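Probable sugar kinase (Clostridium perfringens, PDB 3KZH) probably transfers a phosphate to a sugar, in the manner of pfkB-type carbohydrate kinases, and holds beta-D-glucopyranose in a pocket. Local coordinates at residues Ser169-Lys172 with Ala173-Lys177; Asn189-Glu192 with Ala193-Leu196; Asp206-Lys209 with Ala210-Phe214. All coordinates share one frame; numbering follows the deposited sequence.

In the fold
The three contacts follow one another along the chain, each centred on one helix of the ribokinase-like fold. Contacts 1 and 2 lie near the glucose. Contact 2 supplies Asn189 and Glu192 to the pocket, while the side chain of Ser169 in contact 1 is about 6 Å from the sugar. The centres of contacts 1 and 2 are about 9 Å apart, and Ala170 CB packs on His191 CD2 at 3.6 Å. Contact 3 lies farther out, its Leu207 side chain about 12 Å from the sugar. It meets contact 2 through Phe214, whose CZ is 3.6 Å from Ala193 O. Contacts 1 and 3 do not touch; their centres are about 18 Å apart.

Contact 1. Residues Ser169-Lys172 with Ala173-Lys177; sequences SAEK and ASWVK
Glu171 reaches along the short helix 170-174 and meets the indole edge of Trp175. Its OE2 accepts a hydrogen bond from Trp175 NE1 at 2.9 Å. The chain of Glu171 is bent at chi2 (-88°), which folds the carboxylate back toward the indole. The two flat groups stand 65° apart, and the N-H meets the oxygen from above the carboxylate plane. Both residues are exposed.

Ser174 makes the second side-chain bond. Its OG gives a proton to Glu171 O at 2.8 Å, and a chi1 of 57° turns the hydroxyl back toward that carbonyl oxygen. The main-chain bonds are weak here, including Ala173 N to Ser169 O at 3.0 Å. Ser169 is the N-cap of the helix: Lys172 N bonds to its OG at 3.1 Å, and this link is nearly straight.

The helix belongs to the beta-alpha-beta unit formed with strands 162-166 and 185-186. Lys172 leaves it to form a salt bridge with Asp145. Val176 packs on Pro147 and Met150 of helix 147-157, while Ala170 and Ser174 rest against helix 190-197.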
# COMPACT_ATOMS: atom_id res chain seq x y z
N SER A 169 -23.58 5.77 -13.36
CA SER A 169 -24.21 4.77 -14.22
C SER A 169 -25.70 5.06 -14.38
O SER A 169 -26.26 5.83 -13.60
CB SER A 169 -24.02 3.35 -13.66
OG SER A 169 -24.88 3.10 -12.55
N ALA A 170 -26.32 4.43 -15.38
CA ALA A 170 -27.76 4.57 -15.66
C ALA A 170 -28.63 3.98 -14.55
O ALA A 170 -29.70 4.51 -14.23
CB ALA A 170 -28.08 3.91 -16.97
N GLU A 171 -28.13 2.89 -13.96
CA GLU A 171 -28.80 2.17 -12.88
C GLU A 171 -28.80 3.06 -11.64
O GLU A 171 -29.84 3.24 -11.02
CB GLU A 171 -28.07 0.85 -12.62
CG GLU A 171 -28.85 -0.21 -11.81
CD GLU A 171 -28.68 -0.09 -10.30
OE1 GLU A 171 -27.52 -0.02 -9.83
OE2 GLU A 171 -29.71 -0.05 -9.59
N LYS A 172 -27.64 3.62 -11.31
CA LYS A 172 -27.48 4.50 -10.15
C LYS A 172 -28.24 5.82 -10.31
O LYS A 172 -28.61 6.44 -9.31
CB LYS A 172 -26.00 4.78 -9.90
CG LYS A 172 -25.31 3.76 -9.02
CD LYS A 172 -23.85 3.64 -9.41
CE LYS A 172 -23.02 2.89 -8.38
NZ LYS A 172 -22.78 3.71 -7.16
N ALA A 173 -28.49 6.21 -11.56
CA ALA A 173 -29.20 7.45 -11.92
C ALA A 173 -30.71 7.44 -11.65
O ALA A 173 -31.29 8.49 -11.37
CB ALA A 173 -28.93 7.81 -13.38
N SER A 174 -31.33 6.26 -11.71
CA SER A 174 -32.77 6.10 -11.46
C SER A 174 -33.13 6.29 -9.99
O SER A 174 -34.26 6.67 -9.67
CB SER A 174 -33.26 4.74 -11.97
OG SER A 174 -32.56 3.66 -11.37
N TRP A 175 -32.14 6.07 -9.13
CA TRP A 175 -32.31 6.21 -7.69
C TRP A 175 -32.20 7.63 -7.17
O TRP A 175 -32.52 7.89 -6.01
CB TRP A 175 -31.31 5.29 -6.94
CG TRP A 175 -31.56 3.85 -7.23
CD1 TRP A 175 -30.92 3.08 -8.17
CD2 TRP A 175 -32.60 3.02 -6.69
NE1 TRP A 175 -31.51 1.85 -8.27
CE2 TRP A 175 -32.54 1.78 -7.37
CE3 TRP A 175 -33.59 3.22 -5.70
CZ2 TRP A 175 -33.44 0.72 -7.09
CZ3 TRP A 175 -34.48 2.16 -5.42
CH2 TRP A 175 -34.40 0.93 -6.13
N VAL A 176 -31.72 8.54 -8.02
CA VAL A 176 -31.56 9.95 -7.65
C VAL A 176 -32.33 10.88 -8.59
O VAL A 176 -32.15 12.10 -8.55
CB VAL A 176 -30.04 10.38 -7.57
CG1 VAL A 176 -29.32 9.60 -6.48
CG2 VAL A 176 -29.33 10.19 -8.91
N LYS A 177 -33.21 10.29 -9.39
CA LYS A 177 -34.04 11.00 -10.37
C LYS A 177 -34.99 12.03 -9.73
O LYS A 177 -35.23 13.09 -10.30
CB LYS A 177 -34.83 10.00 -11.22
CG LYS A 177 -35.58 10.62 -12.39
CD LYS A 177 -36.61 9.68 -12.97
CE LYS A 177 -37.65 10.46 -13.77
NZ LYS A 177 -38.66 9.56 -14.38

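Contact 2. Residues Asn189-Glu192 with Ala193-Leu196; sequences NRHE and AEIL. With BGC (beta-D-glucopyranose), chain C.
His191 CG stands anti to the backbone N (chi1 -155°), while Glu194 CG lies beside its own backbone N and its chain runs out extended. These torsions bring the imidazole and the carboxylate together one turn apart on helix 190-197. The start of this helix is a capping box made by Asn189 and Glu192.

In the box, Glu192 N bonds to Asn189 OD1 at 3.0 Å, nearly straight. The return bond, from Asn189 N to Glu192 OE1, is weak at 3.4 Å. Asn189 O also accepts from Ala193 N, so both oxygens of this residue receive amides of the first turn. Ile195 N bonds to His191 O and Leu196 N to Glu192 O, continuing the helix.

His191 ND1 gives a hydrogen bond to Glu194 OE2 at 2.8 Å. The ring and carboxylate planes are 68° apart, and the donor comes almost end-on to the C-O bond. The oxygen sits 29° out of the ring plane. A carboxylate so near would probably favour a proton on ND1. The other oxygen, Glu194 OE1, accepts from Ile201 N, so both ends of the carboxylate are held. Ile195 CD1 lies over one face of the imidazole, 4.3 Å from His191 NE2. Arg190 bonds through NH1 to Ile201 O.

Asn189 and Glu192 also belong to the glucose pocket. The sugar is hydrogen-bonded to Asp166 OD1 and Val168 O. Asn189 ND2 is 3.9 Å from glucose O3, and Glu192 OE2 is 3.3 Å from glucose O1.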
# COMPACT_ATOMS: atom_id res chain seq x y z
N ASN A 189 -24.42 11.09 -19.31
CA ASN A 189 -24.12 10.72 -20.68
C ASN A 189 -25.48 10.54 -21.37
O ASN A 189 -26.52 10.78 -20.73
CB ASN A 189 -23.16 9.52 -20.81
CG ASN A 189 -23.71 8.21 -20.25
OD1 ASN A 189 -24.87 8.10 -19.87
ND2 ASN A 189 -22.86 7.21 -20.22
N ARG A 190 -25.50 10.13 -22.63
CA ARG A 190 -26.75 9.94 -23.37
C ARG A 190 -27.78 9.07 -22.62
O ARG A 190 -28.86 9.57 -22.28
CB ARG A 190 -26.49 9.40 -24.77
CG ARG A 190 -27.73 9.40 -25.68
CD ARG A 190 -27.47 8.74 -27.02
NE ARG A 190 -26.54 9.51 -27.84
CZ ARG A 190 -26.89 10.29 -28.86
NH1 ARG A 190 -28.17 10.43 -29.21
NH2 ARG A 190 -25.95 10.93 -29.55
N HIS A 191 -27.38 7.85 -22.25
CA HIS A 191 -28.25 6.91 -21.54
C HIS A 191 -28.69 7.35 -20.14
O HIS A 191 -29.85 7.18 -19.79
CB HIS A 191 -27.62 5.50 -21.51
CG HIS A 191 -28.63 4.40 -21.37
ND1 HIS A 191 -29.66 4.21 -22.27
CD2 HIS A 191 -28.78 3.44 -20.43
CE1 HIS A 191 -30.40 3.19 -21.88
NE2 HIS A 191 -29.89 2.71 -20.76
N GLU A 192 -27.79 7.96 -19.38
CA GLU A 192 -28.10 8.45 -18.03
C GLU A 192 -29.09 9.62 -18.09
O GLU A 192 -29.91 9.78 -17.18
CB GLU A 192 -26.83 8.88 -17.28
CG GLU A 192 -25.85 7.77 -16.94
CD GLU A 192 -24.46 8.27 -16.53
OE1 GLU A 192 -24.26 9.49 -16.34
OE2 GLU A 192 -23.55 7.43 -16.42
N ALA A 193 -29.02 10.39 -19.17
CA ALA A 193 -29.91 11.54 -19.40
C ALA A 193 -31.31 11.07 -19.79
O ALA A 193 -32.29 11.76 -19.51
CB ALA A 193 -29.34 12.44 -20.48
N GLU A 194 -31.39 9.91 -20.44
CA GLU A 194 -32.66 9.31 -20.85
C GLU A 194 -33.43 8.82 -19.63
O GLU A 194 -34.65 9.02 -19.53
CB GLU A 194 -32.42 8.12 -21.79
CG GLU A 194 -31.84 8.52 -23.12
CD GLU A 194 -31.56 7.34 -24.03
OE1 GLU A 194 -32.00 7.40 -25.19
OE2 GLU A 194 -30.91 6.38 -23.58
N ILE A 195 -32.68 8.27 -18.67
CA ILE A 195 -33.22 7.75 -17.42
C ILE A 195 -33.75 8.90 -16.57
O ILE A 195 -34.88 8.84 -16.07
CB ILE A 195 -32.14 6.96 -16.59
CG1 ILE A 195 -31.47 5.87 -17.44
CG2 ILE A 195 -32.76 6.35 -15.35
CD1 ILE A 195 -32.38 4.80 -18.02
N LEU A 196 -32.95 9.97 -16.48
CA LEU A 196 -33.29 11.16 -15.70
C LEU A 196 -34.43 12.00 -16.31
O LEU A 196 -35.20 12.64 -15.57
CB LEU A 196 -32.05 12.03 -15.49
CG LEU A 196 -30.85 11.54 -14.68
CD1 LEU A 196 -29.73 12.53 -14.83
CD2 LEU A 196 -31.19 11.33 -13.21
C2 BGC C . -20.21 7.99 -16.79
C3 BGC C . -19.09 8.21 -17.85
C4 BGC C . -19.49 9.58 -18.54
C5 BGC C . -19.58 10.78 -17.50
C6 BGC C . -19.97 12.08 -18.06
C1 BGC C . -20.17 9.15 -15.80
O1 BGC C . -21.04 8.96 -14.93
O2 BGC C . -19.97 6.91 -16.16
O3 BGC C . -19.25 7.23 -18.67
O4 BGC C . -18.60 9.83 -19.48
O5 BGC C . -20.49 10.45 -16.47

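Contact 3. Residues Asp206-Lys209 with Ala210-Phe214; sequences DLIK and ASNYF
Ser211 OG lies 2.8 Å from Leu207 O and 3.2 Å from Ile208 O. A chi1 of 60° tucks the hydroxyl back against the preceding turn, between these two acceptors. Leu207 O also takes the backbone amide of Ser211 at 3.1 Å, so two groups of one residue converge on this oxygen.

The main chain bonds regularly around it. Ala210 N meets Asp206 O at 2.8 Å, and Asn212 N meets Ile208 O at 2.9 Å. Tyr213 N follows with Lys209 O.

These bonds lie within helix 204-217, which packs beside the main beta sheet of this ribokinase-like fold. Leu207 touches Ile224 of strand 221-225 and Phe232 of strand 231-234, and the buried side chain of Ser211 touches Val222 and Phe232 of the same strands. On the buried side, Phe214 packs on Leu196 and Ala197 of helix 190-197.

At the more exposed side, Ile208 and Asn212 run side by side and point the same way, with Asn212 CG beside its backbone N (chi1 -86°). Ile208 CG2 touches Asn212 ND2 at 3.4 Å. Asn212 CB and CG both lie 3.2 Å from Ile208 O. Asn234 ND2 bonds to Ser211 OG and, weakly, to Asn212 OD1.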
# COMPACT_ATOMS: atom_id res chain seq x y z
N ASP A 206 -34.11 16.16 -29.35
CA ASP A 206 -34.38 15.46 -28.09
C ASP A 206 -33.40 15.93 -27.01
O ASP A 206 -33.77 16.01 -25.83
CB ASP A 206 -34.28 13.95 -28.27
CG ASP A 206 -35.32 13.39 -29.24
OD1 ASP A 206 -36.43 13.95 -29.34
OD2 ASP A 206 -35.01 12.37 -29.90
N LEU A 207 -32.18 16.27 -27.45
CA LEU A 207 -31.12 16.79 -26.58
C LEU A 207 -31.53 18.15 -26.05
O LEU A 207 -31.36 18.42 -24.87
CB LEU A 207 -29.79 16.91 -27.33
CG LEU A 207 -28.89 15.68 -27.41
CD1 LEU A 207 -27.83 15.85 -28.47
CD2 LEU A 207 -28.27 15.42 -26.03
N ILE A 208 -32.12 18.98 -26.92
CA ILE A 208 -32.62 20.31 -26.55
C ILE A 208 -33.82 20.17 -25.61
O ILE A 208 -33.91 20.90 -24.63
CB ILE A 208 -32.97 21.18 -27.81
CG1 ILE A 208 -31.71 21.46 -28.64
CG2 ILE A 208 -33.58 22.54 -27.40
CD1 ILE A 208 -31.96 22.06 -30.02
N LYS A 209 -34.68 19.18 -25.86
CA LYS A 209 -35.88 18.91 -25.06
C LYS A 209 -35.53 18.40 -23.65
O LYS A 209 -36.11 18.85 -22.66
CB LYS A 209 -36.79 17.91 -25.79
CG LYS A 209 -38.16 17.68 -25.17
CD LYS A 209 -38.85 16.46 -25.79
CE LYS A 209 -40.12 16.09 -25.01
NZ LYS A 209 -40.67 14.76 -25.39
N ALA A 210 -34.55 17.50 -23.59
CA ALA A 210 -34.06 16.91 -22.33
C ALA A 210 -33.42 17.96 -21.44
O ALA A 210 -33.80 18.12 -20.27
CB ALA A 210 -33.06 15.82 -22.63
N SER A 211 -32.51 18.73 -22.03
CA SER A 211 -31.82 19.79 -21.33
C SER A 211 -32.76 20.92 -20.90
O SER A 211 -32.61 21.42 -19.78
CB SER A 211 -30.62 20.29 -22.13
OG SER A 211 -30.98 20.81 -23.39
N ASN A 212 -33.76 21.24 -21.73
CA ASN A 212 -34.76 22.28 -21.41
C ASN A 212 -35.65 21.86 -20.25
O ASN A 212 -36.06 22.69 -19.43
CB ASN A 212 -35.64 22.61 -22.62
CG ASN A 212 -35.03 23.67 -23.53
OD1 ASN A 212 -34.20 24.50 -23.11
ND2 ASN A 212 -35.45 23.67 -24.79
N TYR A 213 -35.92 20.55 -20.16
CA TYR A 213 -36.71 19.96 -19.09
C TYR A 213 -35.94 20.03 -17.77
O TYR A 213 -36.52 20.35 -16.72
CB TYR A 213 -37.07 18.50 -19.47
CG TYR A 213 -37.57 17.63 -18.34
CD1 TYR A 213 -38.85 17.84 -17.77
CD2 TYR A 213 -36.75 16.63 -17.79
CE1 TYR A 213 -39.29 17.06 -16.67
CE2 TYR A 213 -37.18 15.85 -16.69
CZ TYR A 213 -38.45 16.07 -16.14
OH TYR A 213 -38.86 15.32 -15.06
N PHE A 214 -34.63 19.75 -17.82
CA PHE A 214 -33.76 19.81 -16.64
C PHE A 214 -33.67 21.23 -16.11
O PHE A 214 -33.72 21.43 -14.89
CB PHE A 214 -32.36 19.27 -16.95
CG PHE A 214 -32.31 17.79 -17.26
CD1 PHE A 214 -33.02 16.86 -16.49
CD2 PHE A 214 -31.51 17.33 -18.33
CE1 PHE A 214 -32.94 15.47 -16.78
CE2 PHE A 214 -31.42 15.95 -18.63
CZ PHE A 214 -32.14 15.01 -17.85